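Local coordinates for regulatory protein CII (Enterobacteria phage lambda, PDB 1ZS4), which activates transcription from the phage promoters that drive the cI repressor and integrase genes, binding DNA as a homotetramer with helix-turn-helix motifs to establish latency, at a contact of chain A with DNA, the interface of chains A and B and the interface of chains B and C. Numbering follows the deposited sequence. Chains: chain A/B/C, Regulatory protein CII.

Contact 1: a contact of chain A with DNA. Residues chain A 39, 42-43, 45. With nucleotides of chain D; nucleotides of chain E.
A:Arg43 lies across the base of DT9 of chain D, reaching out from helix 38-47, the recognition helix of the helix-turn-helix motif, which sits in the major groove. From CB the chain starts with CG anti to the carbonyl carbon (chi1 -76°) and runs extended to NE. On the way CG passes 4.1 Å from C7, the thymine methyl, and NE passes it at a similar distance. At the tip the guanidinium lies over the C5-C6 side of the thymine, offset toward its rim: CZ and NH1 are each 3.7 Å from C5, and NH2, 3.3 Å from C6, stands over the pyrimidine face, 3.8 Å from the ring centroid, in a cation-pi contact. The same thymine pairs with DA20 of chain E, its N3 giving a nearly straight bond to the adenine N1, so the arginine packs on a base held in the duplex. A:Ser42 faces the other side of the methyl with CB, 3.9 Å from C7, while its hydroxyl turns to the backbone: OG, anti to the backbone N (chi1 -177°), donates to OP2 of the DT8 phosphate at 2.8 Å. A:Lys45, extended beyond CG, brings NZ to the same OP2, also at 2.8 Å, as a salt bridge.

Contact 2: the interface of chains A and B. Residues chain A 22, 25, 30, 34, 44; chain B 55, 58-59.
The end of helix 41-58 of chain B, with B:Leu59 just past it, packs against chain A residues drawn from helices 7-25, 27-34 and 38-47. B:Leu55 and B:Val58, about one turn apart, point the same way into this surface of the DNA-binding region. B:Val58 spreads its two methyls between different partners. CG1, anti to the backbone N (chi1 165°), meets CD1 of A:Leu25 at 3.5 Å, and CG2 meets CG2 of A:Val34 at 3.9 Å; both neighbours cross the valine at about a right angle. B:Leu55 buries the most surface of the residues here. Its CD1 touches the methyl CG2 of A:Thr30 at 3.8 Å, so the threonine serves this packing through its carbon branch, while OG1 lies beside its own backbone N. CD2 is the branch nearest A:Trp44, 4.4 Å from CE3 of its six-membered ring, a loose approach at the margin of the patch. A:Val34 also uses CG2 against the leucine, lying 4.0 Å from its CA, so the one methyl touches both B:Leu55 and B:Val58. Just past the helix end, B:Leu59 presents both branches of its fork to one methylene: CG1 of A:Ile22 sits 3.7 Å from CD1 and 3.8 Å from CD2.

Contact 3: the interface of chains B and C. Residues chain B 20, 23-24, 68, 71; chain C 67-68, 70-71.
B:Ala23 and C:Leu71 bury most of the surface here, at a helix-to-helix contact of the CII tetramer in which helix 66-81 of chain C lies against helix 7-25 of chain B. The small alanine lets the leucine come close: its CB is 3.8 Å from C:Leu71 CG and nearly as near to CD2. The leucine's CG stands anti to its carbonyl carbon (chi1 -71°). Both its methyls lie 4.0 Å from CG of B:Met24, whose side chain crosses the leucine at about a right angle, and CD2 also comes 3.9 Å from the sulfur SD of B:Met68, with B:Leu71 a little farther off. The alanine's carbonyl has company of its own. The methyl CE of C:Met68, on a chain bent at chi2 and chi3, approaches B:Ala23 O to 3.5 Å, and water 1 joins that oxygen to the carboxylate OD2 of C:Asp67. One turn back along chain B, B:Asn20 OD1 accepts a 2.6 Å hydrogen bond from C:Arg70, with the donor NE lying 25° off the plane of the amide carbonyl; the weaker NH2 contact goes to the same oxygen. The arginine reaches it at about a right angle to the asparagine side chain, with the amide and guanidinium planes 44° apart.

Contact 1: a contact of chain A with DNA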
# COMPACT_ATOMS: atom_id res chain seq x y z
N SER A 39 -27.83 -6.01 9.92
CA SER A 39 -27.24 -7.34 10.03
C SER A 39 -25.73 -7.25 9.82
O SER A 39 -24.97 -8.07 10.37
CB SER A 39 -27.88 -8.34 9.03
OG SER A 39 -27.65 -7.99 7.66
N SER A 42 -24.21 -5.72 13.02
CA SER A 42 -24.27 -6.81 13.99
C SER A 42 -23.11 -7.79 13.77
O SER A 42 -22.36 -8.12 14.70
CB SER A 42 -25.61 -7.55 13.85
OG SER A 42 -25.74 -8.57 14.81
N ARG A 43 -22.94 -8.24 12.53
CA ARG A 43 -21.88 -9.19 12.23
C ARG A 43 -20.48 -8.62 12.34
O ARG A 43 -19.55 -9.33 12.73
CB ARG A 43 -22.13 -9.83 10.86
CG ARG A 43 -23.25 -10.88 10.94
CD ARG A 43 -23.74 -11.45 9.61
NE ARG A 43 -24.51 -12.67 9.91
CZ ARG A 43 -25.76 -12.90 9.53
NH1 ARG A 43 -26.43 -12.00 8.82
NH2 ARG A 43 -26.36 -14.03 9.91
N LYS A 45 -19.40 -6.69 14.54
CA LYS A 45 -18.99 -6.73 15.95
C LYS A 45 -18.13 -7.97 16.21
O LYS A 45 -17.23 -7.95 17.05
CB LYS A 45 -20.23 -6.78 16.86
CG LYS A 45 -21.12 -5.56 16.73
CD LYS A 45 -22.39 -5.75 17.55
CE LYS A 45 -23.34 -4.58 17.36
NZ LYS A 45 -24.71 -4.83 17.97
P DT D 8 -26.62 -7.79 18.21
OP1 DT D 8 -25.65 -8.17 19.28
OP2 DT D 8 -26.14 -7.01 17.05
O5' DT D 8 -27.32 -9.14 17.73
C5' DT D 8 -27.99 -9.94 18.70
C4' DT D 8 -28.40 -11.29 18.16
O4' DT D 8 -29.54 -11.16 17.27
C3' DT D 8 -27.34 -12.03 17.34
O3' DT D 8 -27.49 -13.44 17.58
C2' DT D 8 -27.66 -11.61 15.91
C1' DT D 8 -29.18 -11.55 15.94
N1 DT D 8 -29.91 -10.68 14.98
C2 DT D 8 -31.03 -11.21 14.36
O2 DT D 8 -31.43 -12.36 14.53
N3 DT D 8 -31.68 -10.34 13.51
C4 DT D 8 -31.33 -9.04 13.23
O4 DT D 8 -32.01 -8.38 12.45
C5 DT D 8 -30.14 -8.55 13.89
C7 DT D 8 -29.69 -7.15 13.61
C6 DT D 8 -29.50 -9.38 14.72
P DT D 9 -26.45 -14.48 16.95
OP1 DT D 9 -26.24 -15.51 18.00
OP2 DT D 9 -25.28 -13.80 16.35
O5' DT D 9 -27.30 -15.14 15.77
C5' DT D 9 -28.59 -15.64 16.06
C4' DT D 9 -29.25 -16.28 14.87
O4' DT D 9 -29.88 -15.29 14.01
C3' DT D 9 -28.30 -17.05 13.94
O3' DT D 9 -29.06 -18.11 13.36
C2' DT D 9 -27.92 -16.00 12.91
C1' DT D 9 -29.24 -15.27 12.75
N1 DT D 9 -29.27 -13.89 12.22
C2 DT D 9 -30.37 -13.50 11.48
O2 DT D 9 -31.30 -14.24 11.22
N3 DT D 9 -30.34 -12.21 11.05
C4 DT D 9 -29.36 -11.27 11.29
O4 DT D 9 -29.50 -10.13 10.86
C5 DT D 9 -28.23 -11.74 12.05
C7 DT D 9 -27.11 -10.79 12.35
C6 DT D 9 -28.24 -13.01 12.47
P DA E 20 -38.10 -8.16 2.47
OP1 DA E 20 -39.03 -8.61 1.40
OP2 DA E 20 -38.23 -6.79 3.02
O5' DA E 20 -38.18 -9.21 3.66
C5' DA E 20 -37.92 -10.58 3.38
C4' DA E 20 -37.91 -11.43 4.63
O4' DA E 20 -36.65 -11.31 5.34
C3' DA E 20 -38.97 -11.01 5.65
O3' DA E 20 -39.27 -12.16 6.42
C2' DA E 20 -38.23 -10.01 6.52
C1' DA E 20 -36.90 -10.72 6.61
N9 DA E 20 -35.70 -10.04 7.11
C8 DA E 20 -35.38 -8.71 7.07
N7 DA E 20 -34.25 -8.42 7.68
C5 DA E 20 -33.81 -9.65 8.15
C6 DA E 20 -32.67 -10.02 8.90
N6 DA E 20 -31.76 -9.15 9.32
N1 DA E 20 -32.51 -11.32 9.20
C2 DA E 20 -33.44 -12.20 8.78
N3 DA E 20 -34.55 -11.97 8.08
C4 DA E 20 -34.68 -10.66 7.80

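Contact 2: the interface of chains A and B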
# COMPACT_ATOMS: atom_id res chain seq x y z
N ILE A 22 -21.48 1.78 19.64
CA ILE A 22 -22.49 1.25 18.72
C ILE A 22 -23.80 0.95 19.48
O ILE A 22 -24.90 1.24 19.00
CB ILE A 22 -22.00 -0.06 18.05
CG1 ILE A 22 -20.86 0.24 17.07
CG2 ILE A 22 -23.17 -0.76 17.34
CD1 ILE A 22 -20.17 -1.02 16.55
N LEU A 25 -25.69 4.21 20.43
CA LEU A 25 -26.33 4.84 19.28
C LEU A 25 -27.48 3.93 18.84
O LEU A 25 -28.57 4.40 18.50
CB LEU A 25 -25.34 5.00 18.12
CG LEU A 25 -25.45 6.21 17.17
CD1 LEU A 25 -24.66 5.91 15.90
CD2 LEU A 25 -26.89 6.52 16.82
N THR A 30 -26.87 2.90 13.84
CA THR A 30 -25.50 2.94 13.34
C THR A 30 -25.49 2.46 11.89
O THR A 30 -24.82 3.05 11.05
CB THR A 30 -24.56 2.00 14.16
OG1 THR A 30 -24.46 2.50 15.50
CG2 THR A 30 -23.15 1.94 13.54
N VAL A 34 -24.05 4.49 8.67
CA VAL A 34 -22.92 3.95 7.91
C VAL A 34 -23.30 3.59 6.49
O VAL A 34 -22.49 3.67 5.57
CB VAL A 34 -22.34 2.72 8.62
CG1 VAL A 34 -21.32 2.01 7.72
CG2 VAL A 34 -21.69 3.16 9.91
N TRP A 44 -20.33 -7.33 12.03
CA TRP A 44 -19.02 -6.69 12.11
C TRP A 44 -18.50 -6.72 13.56
O TRP A 44 -17.29 -6.77 13.77
CB TRP A 44 -19.06 -5.24 11.63
CG TRP A 44 -19.23 -5.03 10.13
CD1 TRP A 44 -19.43 -5.98 9.18
CD2 TRP A 44 -19.28 -3.76 9.46
NE1 TRP A 44 -19.62 -5.38 7.94
CE2 TRP A 44 -19.53 -4.02 8.09
CE3 TRP A 44 -19.13 -2.43 9.88
CZ2 TRP A 44 -19.64 -2.99 7.14
CZ3 TRP A 44 -19.25 -1.41 8.94
CH2 TRP A 44 -19.50 -1.70 7.58
N LEU B 55 -17.49 4.12 9.90
CA LEU B 55 -17.96 3.66 11.20
C LEU B 55 -17.39 4.54 12.31
O LEU B 55 -18.13 4.99 13.21
CB LEU B 55 -17.54 2.19 11.44
CG LEU B 55 -17.93 1.62 12.81
CD1 LEU B 55 -19.45 1.60 12.97
CD2 LEU B 55 -17.35 0.20 12.95
N VAL B 58 -19.10 7.87 12.43
CA VAL B 58 -20.43 7.74 13.01
C VAL B 58 -20.38 7.60 14.52
O VAL B 58 -21.25 8.12 15.22
CB VAL B 58 -21.18 6.56 12.37
CG1 VAL B 58 -22.40 6.19 13.19
CG2 VAL B 58 -21.59 6.93 10.97
N LEU B 59 -19.36 6.92 15.02
CA LEU B 59 -19.22 6.71 16.47
C LEU B 59 -18.47 7.87 17.11
O LEU B 59 -18.19 7.86 18.31
CB LEU B 59 -18.48 5.39 16.73
CG LEU B 59 -19.16 4.17 16.10
CD1 LEU B 59 -18.38 2.90 16.43
CD2 LEU B 59 -20.59 4.05 16.65

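Contact 3: the interface of chains B and C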
# COMPACT_ATOMS: atom_id res chain seq x y z
N ASN B 20 -2.32 7.00 6.37
CA ASN B 20 -0.99 7.53 6.64
C ASN B 20 -0.33 6.79 7.79
O ASN B 20 0.85 6.44 7.73
CB ASN B 20 -1.05 9.02 6.99
CG ASN B 20 -1.39 9.89 5.79
OD1 ASN B 20 -1.29 9.46 4.64
ND2 ASN B 20 -1.79 11.12 6.05
N ALA B 23 0.70 3.34 6.73
CA ALA B 23 1.85 3.36 5.82
C ALA B 23 3.14 3.47 6.64
O ALA B 23 4.16 2.88 6.28
CB ALA B 23 1.74 4.54 4.84
N MET B 24 3.10 4.24 7.72
CA MET B 24 4.28 4.41 8.58
C MET B 24 4.49 3.15 9.40
O MET B 24 5.63 2.76 9.65
CB MET B 24 4.13 5.64 9.48
CG MET B 24 4.08 6.97 8.74
SD MET B 24 4.21 8.40 9.85
CE MET B 24 2.70 8.22 10.80
N MET B 68 2.63 12.78 10.94
CA MET B 68 2.86 13.27 9.58
C MET B 68 3.65 14.58 9.58
O MET B 68 4.51 14.79 8.72
CB MET B 68 1.54 13.49 8.82
CG MET B 68 1.05 12.25 8.07
SD MET B 68 2.30 11.54 7.00
CE MET B 68 2.96 13.01 6.22
N LEU B 71 7.21 13.67 10.21
CA LEU B 71 7.84 13.11 9.01
C LEU B 71 8.16 14.20 7.98
O LEU B 71 9.26 14.24 7.45
CB LEU B 71 6.92 12.06 8.37
CG LEU B 71 7.43 11.43 7.07
CD1 LEU B 71 8.75 10.73 7.31
CD2 LEU B 71 6.38 10.44 6.56
N ASP C 67 3.11 2.29 -0.62
CA ASP C 67 2.88 2.95 0.66
C ASP C 67 3.79 4.17 0.80
O ASP C 67 3.33 5.25 1.15
CB ASP C 67 3.14 2.02 1.85
CG ASP C 67 2.01 1.02 2.07
OD1 ASP C 67 0.84 1.32 1.72
OD2 ASP C 67 2.31 -0.06 2.63
N MET C 68 5.08 3.97 0.55
CA MET C 68 6.04 5.06 0.65
C MET C 68 5.69 6.15 -0.34
O MET C 68 5.85 7.33 -0.03
CB MET C 68 7.47 4.57 0.41
CG MET C 68 7.96 3.57 1.45
SD MET C 68 7.72 4.18 3.12
CE MET C 68 6.64 2.92 3.79
N ARG C 70 2.80 6.95 -1.18
CA ARG C 70 1.68 7.67 -0.57
C ARG C 70 2.21 8.71 0.41
O ARG C 70 1.77 9.86 0.40
CB ARG C 70 0.76 6.74 0.23
CG ARG C 70 -0.33 7.53 0.93
CD ARG C 70 -0.99 6.80 2.08
NE ARG C 70 -1.91 7.72 2.75
CZ ARG C 70 -3.06 8.13 2.22
NH1 ARG C 70 -3.45 7.70 1.02
NH2 ARG C 70 -3.81 9.01 2.88
N LEU C 71 3.14 8.28 1.25
CA LEU C 71 3.74 9.17 2.24
C LEU C 71 4.47 10.32 1.56
O LEU C 71 4.44 11.45 2.04
CB LEU C 71 4.71 8.41 3.15
CG LEU C 71 4.05 7.43 4.13
CD1 LEU C 71 5.13 6.70 4.93
CD2 LEU C 71 3.10 8.20 5.05
O HOH W 1 3.94 0.57 4.59

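Contacts 1 and 2 are close, their C-alpha centres about 11 Å apart, and share helix 38-47 of chain A: A:Ser42, A:Arg43 and A:Lys45 serve the DNA while A:Trp44 turns towards chain B. The subunit packing may therefore help to set how the recognition helix is presented. The C-alpha centre of contact 3 is about 31 Å from that of contact 1 and 27 Å from that of contact 2. Chain B links contacts 2 and 3, giving its 41-58 region to one and helices 7-25 and 67-80 to the other. Helix 7-25 serves chain A in contact 2 and chain B in contact 3.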